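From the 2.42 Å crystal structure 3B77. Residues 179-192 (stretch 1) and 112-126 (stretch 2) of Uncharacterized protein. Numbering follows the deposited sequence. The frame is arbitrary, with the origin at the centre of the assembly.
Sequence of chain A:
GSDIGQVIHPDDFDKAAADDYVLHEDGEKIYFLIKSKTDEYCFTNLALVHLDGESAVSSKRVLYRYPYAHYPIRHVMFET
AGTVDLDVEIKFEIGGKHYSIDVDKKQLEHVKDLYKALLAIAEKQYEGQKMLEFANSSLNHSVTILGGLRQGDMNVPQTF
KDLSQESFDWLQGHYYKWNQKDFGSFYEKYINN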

# COMPACT_ATOMS: atom_id res chain seq x y z
N ASN A 179 33.96 5.11 23.70
CA ASN A 179 35.14 5.67 23.03
C ASN A 179 35.96 6.37 24.09
O ASN A 179 36.16 7.58 24.01
CB ASN A 179 34.78 6.73 22.00
CG ASN A 179 34.07 6.18 20.84
OD1 ASN A 179 34.64 5.46 20.02
ND2 ASN A 179 32.81 6.57 20.70
N GLN A 180 36.45 5.63 25.08
CA GLN A 180 37.21 6.25 26.16
C GLN A 180 38.50 6.91 25.67
O GLN A 180 39.13 6.48 24.70
CB GLN A 180 37.42 5.29 27.33
CG GLN A 180 38.58 4.34 27.27
CD GLN A 180 38.59 3.37 28.50
OE1 GLN A 180 37.55 2.76 28.85
NE2 GLN A 180 39.76 3.23 29.14
N LYS A 181 38.88 7.98 26.34
CA LYS A 181 40.04 8.77 25.93
C LYS A 181 41.34 8.29 26.57
O LYS A 181 42.38 8.25 25.91
CB LYS A 181 39.79 10.25 26.26
CG LYS A 181 38.97 10.93 25.18
CD LYS A 181 38.26 12.19 25.62
CE LYS A 181 37.89 13.06 24.37
NZ LYS A 181 37.56 12.25 23.12
N ASP A 182 41.23 7.92 27.84
CA ASP A 182 42.36 7.62 28.68
C ASP A 182 42.56 6.11 28.94
O ASP A 182 41.65 5.40 29.37
CB ASP A 182 42.15 8.36 30.01
CG ASP A 182 43.40 8.53 30.78
OD1 ASP A 182 44.30 7.68 30.70
OD2 ASP A 182 43.48 9.53 31.49
N PHE A 183 43.79 5.67 28.71
CA PHE A 183 44.19 4.29 28.85
C PHE A 183 45.45 4.22 29.69
O PHE A 183 46.27 3.30 29.53
CB PHE A 183 44.44 3.70 27.46
CG PHE A 183 43.18 3.43 26.66
CD1 PHE A 183 42.48 2.26 26.84
CD2 PHE A 183 42.71 4.35 25.73
CE1 PHE A 183 41.34 2.02 26.13
CE2 PHE A 183 41.57 4.10 25.00
CZ PHE A 183 40.89 2.94 25.20
N GLY A 184 45.62 5.19 30.58
CA GLY A 184 46.78 5.19 31.46
C GLY A 184 46.85 3.94 32.32
O GLY A 184 47.91 3.33 32.45
N SER A 185 45.71 3.53 32.86
CA SER A 185 45.65 2.40 33.77
C SER A 185 46.09 1.13 33.08
O SER A 185 46.59 0.20 33.72
CB SER A 185 44.24 2.23 34.34
OG SER A 185 43.27 2.19 33.32
N PHE A 186 45.95 1.08 31.76
CA PHE A 186 46.42 -0.07 31.01
C PHE A 186 47.95 -0.14 30.94
O PHE A 186 48.51 -1.22 30.99
CB PHE A 186 45.81 -0.08 29.61
CG PHE A 186 44.35 -0.36 29.62
CD1 PHE A 186 43.45 0.61 29.96
CD2 PHE A 186 43.87 -1.60 29.29
CE1 PHE A 186 42.11 0.34 29.98
CE2 PHE A 186 42.53 -1.86 29.31
CZ PHE A 186 41.65 -0.90 29.65
N TYR A 187 48.62 0.99 30.78
CA TYR A 187 50.08 1.01 30.82
C TYR A 187 50.55 0.84 32.26
O TYR A 187 51.53 0.16 32.53
CB TYR A 187 50.62 2.32 30.28
CG TYR A 187 50.43 2.50 28.80
CD1 TYR A 187 51.18 1.76 27.91
CD2 TYR A 187 49.54 3.42 28.29
CE1 TYR A 187 51.03 1.89 26.55
CE2 TYR A 187 49.39 3.57 26.92
CZ TYR A 187 50.14 2.80 26.05
OH TYR A 187 50.00 2.91 24.66
N GLU A 188 49.83 1.45 33.19
CA GLU A 188 50.15 1.34 34.61
C GLU A 188 50.15 -0.12 35.05
O GLU A 188 51.01 -0.53 35.80
CB GLU A 188 49.11 2.12 35.43
CG GLU A 188 49.66 2.89 36.63
CD GLU A 188 48.91 4.23 36.86
OE1 GLU A 188 47.74 4.39 36.42
OE2 GLU A 188 49.53 5.13 37.47
N LYS A 189 49.19 -0.89 34.55
CA LYS A 189 49.03 -2.29 34.94
C LYS A 189 50.16 -3.20 34.47
O LYS A 189 50.56 -4.11 35.20
CB LYS A 189 47.71 -2.80 34.38
CG LYS A 189 47.28 -4.22 34.77
CD LYS A 189 46.04 -4.56 33.98
CE LYS A 189 45.30 -5.75 34.48
NZ LYS A 189 44.20 -5.38 35.40
N TYR A 190 50.66 -2.95 33.26
CA TYR A 190 51.67 -3.81 32.64
C TYR A 190 53.09 -3.27 32.64
O TYR A 190 54.02 -4.06 32.49
CB TYR A 190 51.29 -4.13 31.19
CG TYR A 190 50.03 -4.95 31.06
CD1 TYR A 190 50.00 -6.29 31.46
CD2 TYR A 190 48.86 -4.39 30.54
CE1 TYR A 190 48.86 -7.05 31.35
CE2 TYR A 190 47.72 -5.14 30.43
CZ TYR A 190 47.73 -6.48 30.83
OH TYR A 190 46.60 -7.25 30.72
N ILE A 191 53.28 -1.96 32.75
CA ILE A 191 54.64 -1.38 32.78
C ILE A 191 55.28 -1.37 34.17
O ILE A 191 56.51 -1.30 34.27
CB ILE A 191 54.68 0.04 32.19
CG1 ILE A 191 54.84 0.01 30.67
CG2 ILE A 191 55.87 0.79 32.75
CD1 ILE A 191 53.76 -0.69 29.96
N ASN A 192 54.46 -1.42 35.23
CA ASN A 192 54.96 -1.57 36.62
C ASN A 192 56.46 -1.84 36.78
O ASN A 192 56.90 -2.99 36.76
CB ASN A 192 54.18 -2.69 37.35
CG ASN A 192 52.88 -2.21 37.97
OD1 ASN A 192 52.62 -1.00 38.08
ND2 ASN A 192 52.07 -3.17 38.42
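Stretch 2 (112-126) KDLYKALLAIAEKQY

Stretch 2 is helical throughout, from Lys 112 to Tyr 126, with an unbroken ladder of i to i+4 backbone hydrogen bonds from Lys 116 N to Lys 112 O (3.2 Å) through Tyr 126 N to Ala 122 O (3.0 Å). It packs against the short helix that follows Phe 183, the N-cap residue of stretch 1. The two axes approach to 8.6 Å, and their N-to-C directions differ by 146°, so the helices run roughly antiparallel. The register agrees: CA of Tyr 187 lies 5.5 Å from CA of Ala 117, and CA of Tyr 190 lies 5.6 Å from CA of Asp 113, so advancing along one helix means retreating along the other.

Two alanines, Ala 117 and Ala 120, lie against the aromatic side chains of stretch 1. Ala 117 is a knob among Phe 186, Tyr 187, Tyr 190 and Ile 191, its CB 3.7 Å from Tyr 187 CD1. Reciprocally, Tyr 187 inserts among Leu 114, Ala 117, Leu 118 and Ile 121; its CE1 is 3.9 Å from Leu 114 CD1 and its CZ 3.7 Å from Ile 121 CD1. The CB of Ala 120 serves two rings, 3.8 Å from Phe 186 CD2, at that ring's edge, and 3.7 Å from Tyr 190 CE2.

Two contacts qualify as CH-pi by position over a ring face. Ile 121 CG2 stands 4.0 Å from the centroid of the Phe 183 ring, 12° off its normal; Lys 116 CB stands 4.0 Å from that of Tyr 190, 21° off.

Polar contacts add little direct bonding: no hydrogen bond joins the stretches. Asp 113 OD2 and Tyr 190 O, 3.4 Å apart, are both acceptors, while Asp 113 OD1 forms a salt bridge with Lys 112 NZ at 2.7 Å. Water 1 supplies an indirect link, accepting from Gln 125 NE2 (3.2 Å) and donating to Gln 180 O (3.0 Å).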

# COMPACT_ATOMS: atom_id res chain seq x y z
N LYS A 112 58.10 -6.40 25.80
CA LYS A 112 57.06 -7.38 26.05
C LYS A 112 55.98 -6.74 26.90
O LYS A 112 54.83 -7.10 26.76
CB LYS A 112 57.60 -8.67 26.72
CG LYS A 112 57.34 -8.73 28.26
CD LYS A 112 57.93 -9.97 28.94
CE LYS A 112 57.51 -10.06 30.44
NZ LYS A 112 57.67 -8.77 31.22
N ASP A 113 56.32 -5.83 27.80
CA ASP A 113 55.29 -5.15 28.58
C ASP A 113 54.44 -4.21 27.72
O ASP A 113 53.26 -4.04 27.98
CB ASP A 113 55.90 -4.36 29.76
CG ASP A 113 56.50 -5.25 30.84
OD1 ASP A 113 56.22 -6.50 30.84
OD2 ASP A 113 57.24 -4.69 31.70
N LEU A 114 55.04 -3.58 26.72
CA LEU A 114 54.30 -2.74 25.81
C LEU A 114 53.35 -3.59 24.96
O LEU A 114 52.18 -3.24 24.76
CB LEU A 114 55.26 -1.97 24.90
CG LEU A 114 54.64 -0.95 23.92
CD1 LEU A 114 53.88 0.13 24.65
CD2 LEU A 114 55.72 -0.35 23.06
N TYR A 115 53.85 -4.71 24.48
CA TYR A 115 53.06 -5.66 23.73
C TYR A 115 51.79 -5.97 24.51
O TYR A 115 50.70 -5.84 23.96
CB TYR A 115 53.85 -6.94 23.48
CG TYR A 115 53.06 -8.06 22.87
CD1 TYR A 115 52.51 -7.94 21.60
CD2 TYR A 115 52.87 -9.26 23.56
CE1 TYR A 115 51.81 -8.98 21.02
CE2 TYR A 115 52.15 -10.31 22.99
CZ TYR A 115 51.62 -10.17 21.72
OH TYR A 115 50.90 -11.21 21.15
N LYS A 116 51.93 -6.32 25.78
CA LYS A 116 50.76 -6.63 26.61
C LYS A 116 49.81 -5.47 26.72
O LYS A 116 48.62 -5.65 26.57
CB LYS A 116 51.17 -7.10 28.01
CG LYS A 116 51.92 -8.45 28.08
CD LYS A 116 52.14 -8.82 29.57
CE LYS A 116 53.15 -9.92 29.82
NZ LYS A 116 53.22 -10.27 31.31
N ALA A 117 50.34 -4.28 26.99
CA ALA A 117 49.53 -3.04 27.15
C ALA A 117 48.69 -2.74 25.92
O ALA A 117 47.47 -2.55 26.02
CB ALA A 117 50.44 -1.82 27.48
N LEU A 118 49.34 -2.70 24.76
CA LEU A 118 48.68 -2.42 23.49
C LEU A 118 47.58 -3.45 23.16
O LEU A 118 46.48 -3.10 22.70
CB LEU A 118 49.71 -2.36 22.36
CG LEU A 118 50.65 -1.15 22.43
CD1 LEU A 118 51.63 -1.16 21.24
CD2 LEU A 118 49.82 0.15 22.48
N LEU A 119 47.88 -4.71 23.44
CA LEU A 119 46.95 -5.83 23.25
C LEU A 119 45.67 -5.61 24.10
O LEU A 119 44.55 -5.81 23.65
CB LEU A 119 47.69 -7.11 23.67
CG LEU A 119 47.61 -8.49 23.04
CD1 LEU A 119 47.77 -8.50 21.53
CD2 LEU A 119 48.73 -9.34 23.70
N ALA A 120 45.87 -5.16 25.33
CA ALA A 120 44.78 -4.88 26.25
C ALA A 120 43.97 -3.67 25.78
O ALA A 120 42.74 -3.68 25.85
CB ALA A 120 45.35 -4.64 27.63
N ILE A 121 44.66 -2.64 25.29
CA ILE A 121 43.97 -1.45 24.75
C ILE A 121 43.12 -1.83 23.54
O ILE A 121 41.95 -1.50 23.48
CB ILE A 121 44.99 -0.32 24.36
CG1 ILE A 121 45.73 0.19 25.60
CG2 ILE A 121 44.28 0.86 23.66
CD1 ILE A 121 46.87 1.15 25.26
N ALA A 122 43.72 -2.53 22.57
CA ALA A 122 42.99 -2.97 21.38
C ALA A 122 41.70 -3.70 21.77
O ALA A 122 40.65 -3.50 21.17
CB ALA A 122 43.86 -3.88 20.50
N GLU A 123 41.80 -4.56 22.77
CA GLU A 123 40.63 -5.33 23.16
C GLU A 123 39.53 -4.46 23.76
O GLU A 123 38.36 -4.60 23.43
CB GLU A 123 41.00 -6.49 24.11
CG GLU A 123 39.74 -7.22 24.61
CD GLU A 123 39.98 -8.63 25.14
OE1 GLU A 123 41.10 -9.17 24.96
OE2 GLU A 123 39.02 -9.19 25.73
N LYS A 124 39.90 -3.56 24.65
CA LYS A 124 38.93 -2.68 25.31
C LYS A 124 38.20 -1.85 24.27
O LYS A 124 36.98 -1.66 24.38
CB LYS A 124 39.65 -1.74 26.26
CG LYS A 124 38.76 -0.82 27.07
CD LYS A 124 38.02 -1.56 28.15
CE LYS A 124 37.35 -0.59 29.10
NZ LYS A 124 36.48 -1.29 30.07
N GLN A 125 38.93 -1.39 23.26
CA GLN A 125 38.36 -0.57 22.18
C GLN A 125 37.40 -1.41 21.41
O GLN A 125 36.29 -0.98 21.15
CB GLN A 125 39.45 0.04 21.27
CG GLN A 125 40.31 1.07 21.99
CD GLN A 125 41.30 1.83 21.11
OE1 GLN A 125 42.14 1.25 20.37
NE2 GLN A 125 41.21 3.15 21.19
N TYR A 126 37.82 -2.63 21.05
CA TYR A 126 36.98 -3.55 20.27
C TYR A 126 35.64 -3.82 20.98
O TYR A 126 34.55 -3.74 20.41
CB TYR A 126 37.71 -4.87 20.09
CG TYR A 126 36.94 -5.91 19.29
CD1 TYR A 126 37.05 -5.97 17.90
CD2 TYR A 126 36.13 -6.87 19.93
CE1 TYR A 126 36.37 -6.93 17.17
CE2 TYR A 126 35.43 -7.82 19.20
CZ TYR A 126 35.56 -7.86 17.82
OH TYR A 126 34.88 -8.81 17.08
O HOH W 1 38.57 4.34 22.66